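Microcin B17-processing protein McbC (Escherichia coli str. K-12 substr. MG1655, PDB 6GRH) is an FMN-containing oxidoreductase of the nitroreductase family needed to process the inactive microcin B17 precursor into the active antibiotic peptide. Local coordinates at residues I22-H27 against Y204-R208; S173-D178 against W235-T239; P185-Y191 against P256-F262. One frame throughout, in Å; residues are numbered along the deposited sequence.

Contact 1: I22-H27 against Y204-R208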
loop_
_atom_site.group_PDB
_atom_site.type_symbol
_atom_site.label_atom_id
_atom_site.label_comp_id
_atom_site.label_asym_id
_atom_site.label_seq_id
_atom_site.Cartn_x
_atom_site.Cartn_y
_atom_site.Cartn_z
ATOM N N ILE D 22 -3.266 -6.116 4.139
ATOM C CA ILE D 22 -3.328 -5.189 3.017
ATOM C C ILE D 22 -4.747 -4.669 2.814
ATOM O O ILE D 22 -4.947 -3.447 2.563
ATOM C CB ILE D 22 -2.733 -5.829 1.737
ATOM C CG1 ILE D 22 -1.200 -5.947 1.935
ATOM C CG2 ILE D 22 -3.077 -5.027 0.479
ATOM C CD1 ILE D 22 -0.442 -6.731 0.869
ATOM N N VAL D 23 -5.735 -5.556 2.944
ATOM C CA VAL D 23 -7.115 -5.158 2.821
ATOM C C VAL D 23 -7.532 -4.200 3.968
ATOM O O VAL D 23 -8.157 -3.162 3.722
ATOM C CB VAL D 23 -8.053 -6.373 2.718
ATOM C CG1 VAL D 23 -9.499 -5.943 2.796
ATOM C CG2 VAL D 23 -7.819 -7.128 1.407
ATOM N N LYS D 24 -7.176 -4.525 5.209
ATOM C CA LYS D 24 -7.505 -3.627 6.313
ATOM C C LYS D 24 -6.852 -2.253 6.183
ATOM O O LYS D 24 -7.480 -1.228 6.487
ATOM C CB LYS D 24 -7.117 -4.243 7.645
ATOM C CG LYS D 24 -7.980 -5.396 8.124
ATOM C CD LYS D 24 -7.231 -5.985 9.333
ATOM C CE LYS D 24 -8.090 -6.806 10.214
ATOM N NZ LYS D 24 -7.338 -7.174 11.467
ATOM N N ASP D 25 -5.581 -2.244 5.765
ATOM C CA ASP D 25 -4.850 -1.020 5.550
ATOM C C ASP D 25 -5.584 -0.129 4.560
ATOM O O ASP D 25 -5.594 1.070 4.723
ATOM C CB ASP D 25 -3.475 -1.272 4.956
ATOM C CG ASP D 25 -2.474 -1.789 5.948
ATOM O OD1 ASP D 25 -2.734 -1.785 7.178
ATOM O OD2 ASP D 25 -1.374 -2.196 5.452
ATOM N N PHE D 26 -6.082 -0.725 3.477
ATOM C CA PHE D 26 -6.783 0.032 2.475
ATOM C C PHE D 26 -8.126 0.519 2.999
ATOM O O PHE D 26 -8.481 1.687 2.868
ATOM C CB PHE D 26 -7.023 -0.785 1.225
ATOM C CG PHE D 26 -7.811 -0.039 0.198
ATOM C CD1 PHE D 26 -7.210 0.998 -0.520
ATOM C CD2 PHE D 26 -9.150 -0.313 0.009
ATOM C CE1 PHE D 26 -7.928 1.708 -1.481
ATOM C CE2 PHE D 26 -9.871 0.389 -0.922
ATOM C CZ PHE D 26 -9.263 1.405 -1.669
ATOM N N HIS D 27 -8.865 -0.405 3.581
ATOM C CA HIS D 27 -10.177 -0.141 4.104
ATOM C C HIS D 27 -10.223 1.096 5.031
ATOM O O HIS D 27 -11.100 1.949 4.863
ATOM C CB HIS D 27 -10.720 -1.342 4.878
ATOM C CG HIS D 27 -12.088 -1.097 5.412
ATOM N ND1 HIS D 27 -13.214 -1.278 4.645
ATOM C CD2 HIS D 27 -12.511 -0.619 6.611
ATOM C CE1 HIS D 27 -14.278 -0.950 5.360
ATOM N NE2 HIS D 27 -13.878 -0.542 6.553
ATOM N N TYR D 204 -8.236 -11.087 -2.400
ATOM C CA TYR D 204 -8.594 -9.659 -2.589
ATOM C C TYR D 204 -9.915 -9.410 -3.296
ATOM O O TYR D 204 -10.671 -8.523 -2.919
ATOM C CB TYR D 204 -7.512 -8.928 -3.371
ATOM C CG TYR D 204 -6.185 -8.899 -2.687
ATOM C CD1 TYR D 204 -5.951 -8.002 -1.667
ATOM C CD2 TYR D 204 -5.154 -9.770 -3.063
ATOM C CE1 TYR D 204 -4.727 -7.966 -1.010
ATOM C CE2 TYR D 204 -3.929 -9.743 -2.406
ATOM C CZ TYR D 204 -3.738 -8.827 -1.375
ATOM O OH TYR D 204 -2.554 -8.735 -0.687
ATOM N N ARG D 205 -10.188 -10.192 -4.333
ATOM C CA ARG D 205 -11.453 -10.084 -5.052
ATOM C C ARG D 205 -12.671 -10.302 -4.132
ATOM O O ARG D 205 -13.742 -9.750 -4.377
ATOM C CB ARG D 205 -11.489 -11.061 -6.213
ATOM C CG ARG D 205 -12.494 -10.701 -7.296
ATOM C CD ARG D 205 -12.287 -11.656 -8.442
ATOM N NE ARG D 205 -12.963 -11.384 -9.697
ATOM C CZ ARG D 205 -12.531 -10.600 -10.682
ATOM N NH1 ARG D 205 -11.433 -9.907 -10.584
ATOM N NH2 ARG D 205 -13.235 -10.522 -11.802
ATOM N N GLY D 206 -12.500 -11.053 -3.052
ATOM C CA GLY D 206 -13.579 -11.214 -2.068
ATOM C C GLY D 206 -14.029 -9.943 -1.394
ATOM O O GLY D 206 -15.218 -9.794 -1.057
ATOM N N TYR D 207 -13.100 -9.025 -1.207
ATOM C CA TYR D 207 -13.414 -7.701 -0.651
ATOM C C TYR D 207 -14.350 -6.939 -1.576
ATOM O O TYR D 207 -15.399 -6.441 -1.156
ATOM C CB TYR D 207 -12.140 -6.907 -0.385
ATOM C CG TYR D 207 -12.367 -5.553 0.237
ATOM C CD1 TYR D 207 -12.711 -5.438 1.575
ATOM C CD2 TYR D 207 -12.231 -4.396 -0.505
ATOM C CE1 TYR D 207 -12.895 -4.202 2.152
ATOM C CE2 TYR D 207 -12.444 -3.155 0.068
ATOM C CZ TYR D 207 -12.782 -3.070 1.387
ATOM O OH TYR D 207 -12.978 -1.833 1.962
ATOM N N ARG D 208 -13.996 -6.927 -2.852
ATOM C CA ARG D 208 -14.818 -6.303 -3.861
ATOM C C ARG D 208 -16.227 -6.963 -3.874
ATOM O O ARG D 208 -17.255 -6.256 -3.913
ATOM C CB ARG D 208 -14.092 -6.438 -5.218
ATOM C CG ARG D 208 -14.705 -5.697 -6.379
ATOM C CD ARG D 208 -14.325 -6.331 -7.719
ATOM N NE ARG D 208 -12.909 -6.219 -8.051
ATOM C CZ ARG D 208 -12.397 -6.524 -9.258
ATOM N NH1 ARG D 208 -13.166 -6.973 -10.239
ATOM N NH2 ARG D 208 -11.109 -6.392 -9.478
#
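With chi1 of His-27 at -179° and of Tyr-207 at -178°, each ring is carried anti to its own backbone N, and the two side chains reach across the gap between their helices at about a right angle. His-27 ND1 and Tyr-207 OH meet there at 2.7 Å in a nearly straight hydrogen bond, in which either atom could be the donor. The phenol oxygen lies near the plane of the imidazole and ND1 near the plane of the phenol, yet the rings stand almost perpendicular, rim to rim, with neither over the other's face.

Away from this bond, toward Ile-22 and Tyr-204, the contact is apolar. Val-23 splits its two branches between the tyrosines: CG1 packs on Tyr-207 CD1 at 3.5 Å, and CG2 on Tyr-204 CD1 at 3.7 Å. Ile-22 takes the far end of Tyr-204. Ile-22 CD1 lies 3.3 Å from Tyr-204 OH.

The axes of the two short helical segments come no nearer than 11.1 Å, at 36°, so the tyrosines span most of the distance; Leu-199 packs on Val-23 and Tyr-207. Toward the second subunit, Phe-26 stacks on that subunit's Phe-26. A buried imidazole nitrogen and a buried phenol thus satisfy each other: the bond, made through the off-axis ND1, helps hold the turn of the His-27 ring and keeps the far end of Tyr-207 in place.

Contact 2: S173-D178 against W235-T239. With FMN (flavin mononucleotide), chain O.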
loop_
_atom_site.group_PDB
_atom_site.type_symbol
_atom_site.label_atom_id
_atom_site.label_comp_id
_atom_site.label_asym_id
_atom_site.label_seq_id
_atom_site.Cartn_x
_atom_site.Cartn_y
_atom_site.Cartn_z
ATOM N N SER D 173 -23.602 8.314 17.427
ATOM C CA SER D 173 -22.568 7.611 16.637
ATOM C C SER D 173 -22.938 7.425 15.155
ATOM O O SER D 173 -22.099 7.604 14.252
ATOM C CB SER D 173 -22.187 6.277 17.295
ATOM O OG SER D 173 -23.131 5.242 17.020
ATOM N N LEU D 174 -24.192 7.092 14.884
ATOM C CA LEU D 174 -24.606 6.803 13.489
ATOM C C LEU D 174 -24.821 8.034 12.607
ATOM O O LEU D 174 -24.685 7.957 11.410
ATOM C CB LEU D 174 -25.890 5.981 13.500
ATOM C CG LEU D 174 -25.803 4.562 14.061
ATOM C CD1 LEU D 174 -27.185 3.951 14.119
ATOM C CD2 LEU D 174 -24.941 3.719 13.171
ATOM N N SER D 175 -25.184 9.156 13.201
ATOM C CA SER D 175 -25.657 10.324 12.447
ATOM C C SER D 175 -24.535 11.290 12.096
ATOM O O SER D 175 -24.752 12.237 11.337
ATOM C CB SER D 175 -26.740 11.053 13.240
ATOM O OG SER D 175 -26.237 11.506 14.483
ATOM N N GLY D 176 -23.360 11.069 12.686
ATOM C CA GLY D 176 -22.174 11.871 12.435
ATOM C C GLY D 176 -22.381 13.357 12.590
ATOM O O GLY D 176 -23.109 13.807 13.469
ATOM N N GLY D 177 -21.761 14.126 11.710
ATOM C CA GLY D 177 -21.872 15.571 11.765
ATOM C C GLY D 177 -23.205 16.172 11.366
ATOM O O GLY D 177 -23.500 17.274 11.775
ATOM N N ASP D 178 -24.006 15.454 10.579
ATOM C CA ASP D 178 -25.203 16.018 9.915
ATOM C C ASP D 178 -26.524 15.636 10.598
ATOM O O ASP D 178 -27.567 15.490 9.939
ATOM C CB ASP D 178 -25.189 15.561 8.440
ATOM C CG ASP D 178 -25.915 16.524 7.489
ATOM O OD1 ASP D 178 -26.055 17.737 7.794
ATOM O OD2 ASP D 178 -26.317 16.040 6.398
ATOM N N TRP D 235 -26.629 5.996 4.187
ATOM C CA TRP D 235 -25.906 7.045 4.858
ATOM C C TRP D 235 -24.451 6.640 5.110
ATOM O O TRP D 235 -24.182 5.648 5.762
ATOM C CB TRP D 235 -26.615 7.292 6.175
ATOM C CG TRP D 235 -26.145 8.412 6.987
ATOM C CD1 TRP D 235 -25.258 8.369 8.037
ATOM C CD2 TRP D 235 -26.634 9.738 6.926
ATOM N NE1 TRP D 235 -25.151 9.610 8.611
ATOM C CE2 TRP D 235 -25.997 10.469 7.957
ATOM C CE3 TRP D 235 -27.563 10.391 6.107
ATOM C CZ2 TRP D 235 -26.227 11.814 8.155
ATOM C CZ3 TRP D 235 -27.801 11.721 6.313
ATOM C CH2 TRP D 235 -27.139 12.432 7.339
ATOM N N ALA D 236 -23.541 7.459 4.621
ATOM C CA ALA D 236 -22.106 7.278 4.796
ATOM C C ALA D 236 -21.460 8.273 5.749
ATOM O O ALA D 236 -20.281 8.159 6.033
ATOM C CB ALA D 236 -21.440 7.353 3.424
ATOM N N GLY D 237 -22.228 9.215 6.283
ATOM C CA GLY D 237 -21.683 10.300 7.108
ATOM C C GLY D 237 -21.644 9.922 8.583
ATOM O O GLY D 237 -22.350 10.508 9.392
ATOM N N TYR D 238 -20.849 8.905 8.917
ATOM C CA TYR D 238 -20.680 8.477 10.305
ATOM C C TYR D 238 -19.209 8.192 10.557
ATOM O O TYR D 238 -18.414 7.993 9.610
ATOM C CB TYR D 238 -21.559 7.246 10.616
ATOM C CG TYR D 238 -21.209 6.038 9.807
ATOM C CD1 TYR D 238 -20.228 5.150 10.238
ATOM C CD2 TYR D 238 -21.798 5.817 8.571
ATOM C CE1 TYR D 238 -19.868 4.058 9.469
ATOM C CE2 TYR D 238 -21.469 4.737 7.816
ATOM C CZ TYR D 238 -20.494 3.857 8.266
ATOM O OH TYR D 238 -20.140 2.771 7.491
ATOM N N THR D 239 -18.873 8.112 11.836
ATOM C CA THR D 239 -17.535 7.800 12.286
ATOM C C THR D 239 -17.460 6.295 12.505
ATOM O O THR D 239 -18.044 5.774 13.454
ATOM C CB THR D 239 -17.221 8.550 13.592
ATOM O OG1 THR D 239 -17.365 9.959 13.354
ATOM C CG2 THR D 239 -15.797 8.227 14.067
HETATM N N1 FMN O . -27.399 11.106 1.844
HETATM C C2 FMN O . -27.020 11.965 2.825
HETATM O O2 FMN O . -27.759 12.940 3.051
HETATM N N3 FMN O . -25.885 11.791 3.546
HETATM C C4 FMN O . -25.058 10.739 3.342
HETATM O O4 FMN O . -24.019 10.584 4.021
HETATM C C4A FMN O . -25.395 9.763 2.276
HETATM N N5 FMN O . -24.615 8.692 1.997
HETATM C C5A FMN O . -24.964 7.810 1.023
HETATM C C6 FMN O . -24.144 6.714 0.775
HETATM C C7 FMN O . -24.459 5.786 -0.213
HETATM C C7M FMN O . -23.547 4.610 -0.461
HETATM C C8 FMN O . -25.701 5.956 -1.012
HETATM C C8M FMN O . -26.055 4.959 -2.078
HETATM C C9 FMN O . -26.538 7.047 -0.772
HETATM C C9A FMN O . -26.222 7.995 0.224
HETATM N N10 FMN O . -27.049 9.121 0.501
HETATM C C10 FMN O . -26.652 10.018 1.523
HETATM C "C1'" FMN O . -28.299 9.378 -0.225
HETATM C "C2'" FMN O . -27.998 10.072 -1.535
HETATM O "O2'" FMN O . -27.565 11.420 -1.270
HETATM C "C3'" FMN O . -29.231 10.013 -2.445
HETATM O "O3'" FMN O . -29.484 8.655 -2.829
HETATM C "C4'" FMN O . -29.087 10.865 -3.703
HETATM O "O4'" FMN O . -28.951 12.237 -3.330
HETATM C "C5'" FMN O . -30.280 10.765 -4.650
HETATM O "O5'" FMN O . -31.465 11.141 -3.952
HETATM P P FMN O . -32.706 10.137 -3.825
HETATM O O1P FMN O . -32.207 8.916 -3.088
HETATM O O2P FMN O . -33.707 10.935 -3.012
HETATM O O3P FMN O . -33.080 9.925 -5.259
HETATM O O HOH W 1 -20.200 9.340 14.189
HETATM O O HOH W 2 -23.032 13.111 8.756
#
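The turn that leads from strand 231-235 into helix 240-246 carries part of the flavin site, and the C-terminal end of helix 167-175 packs against it. Trp-235 spans the two, its CG set anti to the backbone N (chi1 -174°), which sends the indole out between the helix end and the flavin. Along one border the indole meets carbonyls at that helix end: Leu-174 O is 3.3 Å from NE1, and Ser-175 O lies near the ring plane, 3.5 Å from CZ2. Its six-membered ring reaches the isoalloxazine, with CZ3 3.4 Å from FMN N3 and FMN O4 over one face near the rim. Asp-178 crosses the far end of the indole, CB and OD2 both against CH2, its carboxylate almost parallel to the ring and also salt-bridged to Arg-181.

In this nitroreductase fold the flavin is held partly by backbone: Ala-236 N donates to both FMN N5 and FMN O4, the N5 bond being 3.1 Å long. Gly-237, next along, is the centre of an inverse gamma turn, and its carbonyl is turned toward the helix end. That oxygen accepts a weak bond from Trp-235 NE1, a bond from water 2, which itself accepts from Asp-178 N, and a CA-H...O contact of 3.3 Å from Gly-176 CA. Gly-176 leaves the helix with positive phi, and its backbone lies close against the turn.

Further on, Tyr-238 CB rests 3.3 Å from Leu-174 O. Its ring forms a cation-pi pair with Arg-205 of the second subunit. Water 1 lies 2.6 Å from Ser-173 O and accepts from Thr-239 N.

Contact 3: P185-Y191 against P256-F262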
loop_
_atom_site.group_PDB
_atom_site.type_symbol
_atom_site.label_atom_id
_atom_site.label_comp_id
_atom_site.label_asym_id
_atom_site.label_seq_id
_atom_site.Cartn_x
_atom_site.Cartn_y
_atom_site.Cartn_z
ATOM N N PRO D 185 -34.845 9.555 12.959
ATOM C CA PRO D 185 -35.300 8.255 12.482
ATOM C C PRO D 185 -35.692 7.323 13.635
ATOM O O PRO D 185 -35.204 7.481 14.751
ATOM C CB PRO D 185 -34.101 7.708 11.703
ATOM C CG PRO D 185 -33.015 8.713 11.808
ATOM C CD PRO D 185 -33.399 9.740 12.811
ATOM N N HIS D 186 -36.555 6.349 13.354
ATOM C CA HIS D 186 -36.942 5.336 14.336
ATOM C C HIS D 186 -35.863 4.285 14.561
ATOM O O HIS D 186 -35.647 3.840 15.683
ATOM C CB HIS D 186 -38.241 4.635 13.922
ATOM C CG HIS D 186 -39.473 5.453 14.165
ATOM N ND1 HIS D 186 -40.010 6.297 13.214
ATOM C CD2 HIS D 186 -40.275 5.549 15.247
ATOM C CE1 HIS D 186 -41.098 6.867 13.699
ATOM N NE2 HIS D 186 -41.277 6.439 14.936
ATOM N N PHE D 187 -35.210 3.859 13.488
ATOM C CA PHE D 187 -34.193 2.838 13.594
ATOM C C PHE D 187 -33.230 2.918 12.435
ATOM O O PHE D 187 -33.467 3.660 11.483
ATOM C CB PHE D 187 -34.841 1.438 13.715
ATOM C CG PHE D 187 -35.556 0.950 12.478
ATOM C CD1 PHE D 187 -36.869 1.299 12.229
ATOM C CD2 PHE D 187 -34.928 0.066 11.601
ATOM C CE1 PHE D 187 -37.558 0.804 11.111
ATOM C CE2 PHE D 187 -35.592 -0.405 10.472
ATOM C CZ PHE D 187 -36.922 -0.041 10.240
ATOM N N ALA D 188 -32.125 2.182 12.554
ATOM C CA ALA D 188 -31.171 2.024 11.467
ATOM C C ALA D 188 -30.824 0.580 11.243
ATOM O O ALA D 188 -30.917 -0.229 12.145
ATOM C CB ALA D 188 -29.906 2.808 11.757
ATOM N N LEU D 189 -30.420 0.269 10.021
ATOM C CA LEU D 189 -29.699 -0.966 9.747
ATOM C C LEU D 189 -28.248 -0.587 9.517
ATOM O O LEU D 189 -27.961 0.425 8.862
ATOM C CB LEU D 189 -30.287 -1.726 8.561
ATOM C CG LEU D 189 -31.724 -2.225 8.737
ATOM C CD1 LEU D 189 -32.163 -2.910 7.461
ATOM C CD2 LEU D 189 -31.862 -3.138 9.959
ATOM N N VAL D 190 -27.340 -1.385 10.073
ATOM C CA VAL D 190 -25.910 -1.223 9.873
ATOM C C VAL D 190 -25.364 -2.506 9.228
ATOM O O VAL D 190 -25.518 -3.601 9.775
ATOM C CB VAL D 190 -25.182 -0.931 11.191
ATOM C CG1 VAL D 190 -23.709 -0.644 10.932
ATOM C CG2 VAL D 190 -25.800 0.245 11.918
ATOM N N TYR D 191 -24.763 -2.369 8.049
ATOM C CA TYR D 191 -24.260 -3.498 7.284
ATOM C C TYR D 191 -22.765 -3.588 7.521
ATOM O O TYR D 191 -22.056 -2.610 7.274
ATOM C CB TYR D 191 -24.550 -3.320 5.786
ATOM C CG TYR D 191 -25.993 -3.174 5.461
ATOM C CD1 TYR D 191 -26.747 -4.277 5.051
ATOM C CD2 TYR D 191 -26.643 -1.924 5.581
ATOM C CE1 TYR D 191 -28.109 -4.144 4.774
ATOM C CE2 TYR D 191 -28.000 -1.772 5.281
ATOM C CZ TYR D 191 -28.727 -2.887 4.878
ATOM O OH TYR D 191 -30.047 -2.773 4.558
ATOM N N PRO D 256 -18.241 -1.633 10.079
ATOM C CA PRO D 256 -19.468 -1.130 9.443
ATOM C C PRO D 256 -19.199 -0.497 8.068
ATOM O O PRO D 256 -18.364 0.382 7.954
ATOM C CB PRO D 256 -19.965 -0.081 10.447
ATOM C CG PRO D 256 -18.727 0.423 11.105
ATOM C CD PRO D 256 -17.813 -0.765 11.203
ATOM N N LEU D 257 -19.863 -0.981 7.030
ATOM C CA LEU D 257 -19.677 -0.461 5.675
ATOM C C LEU D 257 -20.604 0.703 5.334
ATOM O O LEU D 257 -20.216 1.608 4.607
ATOM C CB LEU D 257 -19.852 -1.577 4.624
ATOM C CG LEU D 257 -18.792 -2.662 4.601
ATOM C CD1 LEU D 257 -19.098 -3.704 3.554
ATOM C CD2 LEU D 257 -17.417 -2.069 4.372
ATOM N N ILE D 258 -21.836 0.642 5.831
ATOM C CA ILE D 258 -22.867 1.600 5.471
ATOM C C ILE D 258 -23.983 1.508 6.501
ATOM O O ILE D 258 -24.223 0.447 7.102
ATOM C CB ILE D 258 -23.354 1.372 4.013
ATOM C CG1 ILE D 258 -24.038 2.591 3.433
ATOM C CG2 ILE D 258 -24.246 0.153 3.890
ATOM C CD1 ILE D 258 -23.097 3.743 3.167
ATOM N N VAL D 259 -24.615 2.644 6.739
ATOM C CA VAL D 259 -25.748 2.754 7.645
ATOM C C VAL D 259 -26.979 3.080 6.796
ATOM O O VAL D 259 -26.864 3.701 5.731
ATOM C CB VAL D 259 -25.472 3.838 8.711
ATOM C CG1 VAL D 259 -26.718 4.148 9.542
ATOM C CG2 VAL D 259 -24.330 3.402 9.627
ATOM N N GLN D 260 -28.147 2.645 7.238
ATOM C CA GLN D 260 -29.394 2.930 6.528
ATOM C C GLN D 260 -30.451 3.280 7.542
ATOM O O GLN D 260 -30.824 2.449 8.375
ATOM C CB GLN D 260 -29.837 1.746 5.672
ATOM C CG GLN D 260 -30.985 2.040 4.720
ATOM C CD GLN D 260 -31.276 0.874 3.798
ATOM O OE1 GLN D 260 -30.877 -0.264 4.072
ATOM N NE2 GLN D 260 -32.030 1.138 2.721
ATOM N N PHE D 261 -30.922 4.511 7.473
ATOM C CA PHE D 261 -31.921 5.022 8.418
ATOM C C PHE D 261 -33.323 4.764 7.906
ATOM O O PHE D 261 -33.549 4.803 6.701
ATOM C CB PHE D 261 -31.725 6.526 8.626
ATOM C CG PHE D 261 -30.488 6.865 9.404
ATOM C CD1 PHE D 261 -30.393 6.527 10.749
ATOM C CD2 PHE D 261 -29.425 7.510 8.808
ATOM C CE1 PHE D 261 -29.267 6.832 11.475
ATOM C CE2 PHE D 261 -28.297 7.832 9.537
ATOM C CZ PHE D 261 -28.207 7.479 10.868
ATOM N N PHE D 262 -34.249 4.504 8.830
ATOM C CA PHE D 262 -35.647 4.253 8.495
ATOM C C PHE D 262 -36.552 5.019 9.421
ATOM O O PHE D 262 -36.253 5.179 10.616
ATOM C CB PHE D 262 -35.995 2.771 8.617
ATOM C CG PHE D 262 -35.259 1.904 7.652
ATOM C CD1 PHE D 262 -33.991 1.421 7.966
ATOM C CD2 PHE D 262 -35.809 1.604 6.409
ATOM C CE1 PHE D 262 -33.303 0.622 7.081
ATOM C CE2 PHE D 262 -35.114 0.811 5.510
ATOM C CZ PHE D 262 -33.863 0.321 5.843
#
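Phe-262 O is gripped at one end of the strand pair by two backbone N-H groups, those of His-186 at 3.0 Å and Phe-187 at 3.3 Å, both weak. Two residues facing one make a classic beta bulge, and a second follows at the other end, where Leu-257 and Ile-258 both face Tyr-191. Between them the antiparallel register is regular: Leu-189 and Gln-260 exchange N-H...O bonds in both directions, and Tyr-191 N donates to Ile-258 O.

The side chains of Phe-187, Leu-189, Tyr-191, Ile-258, Gln-260 and Phe-262 share one face. Tyr-191 OH donates to Gln-260 OE1 at 2.7 Å, with the phenol oxygen almost on the line of the amide C=O and the ring and amide planes 44° apart. The glutamine chain is extended (chi1 -170°, chi2 174°), which carries its amide to the phenol; Gln-260 NE2 goes on to Asn-232. At the His-186/Phe-187 bulge, Phe-262 CB sits over the face of the Phe-187 ring, 3.6 Å from its centroid. The two phenyl planes are nearly parallel but slid so far apart that they barely overlap, and Leu-189 CG closes on Phe-262 CE1 at 3.7 Å. At the second bulge, Ile-258 touches the flavin, and Met-212 of the second subunit packs on both Leu-257 and Ile-258.

These are neighbouring inner strands of the antiparallel sheet of the nitroreductase fold, flanked by strands 129-135 and 231-235, and helices 97-108 and 204-227 cover the face just described.

Ala-188, Val-190, Val-259 and Phe-261 occupy the other face. Val-190 lies alongside Val-259, pointing the same way, and Ala-188 CB packs 3.9 Å from Phe-261 CD1. Two prolines pack against this group: Pro-256 beside Val-190, and Pro-185, whose CG reaches Phe-261 CD1 at 3.6 Å.

Overall arrangement
Contact 3 lies about 5 Å from the centre of the folded chain, its own centre about 10 Å from that of contact 2 and about 22 Å from that of contact 1; contacts 1 and 2 do not touch. Strand 254-263 joins the three: Leu-257 CD2 packs on His-27 CE1 of contact 1 at 3.5 Å, while Val-259 O probably accepts a hydrogen bond from Trp-235 N of contact 2. Along the chain the segments run 22-27, 173-178, 185-191, 204-208, 235-239 and 256-262, so every pair of contacts interleaves. Strand 254-263 thus connects helix 17-27, near the N-terminus, with the flavin-binding turn, and all three contacts reach the second subunit.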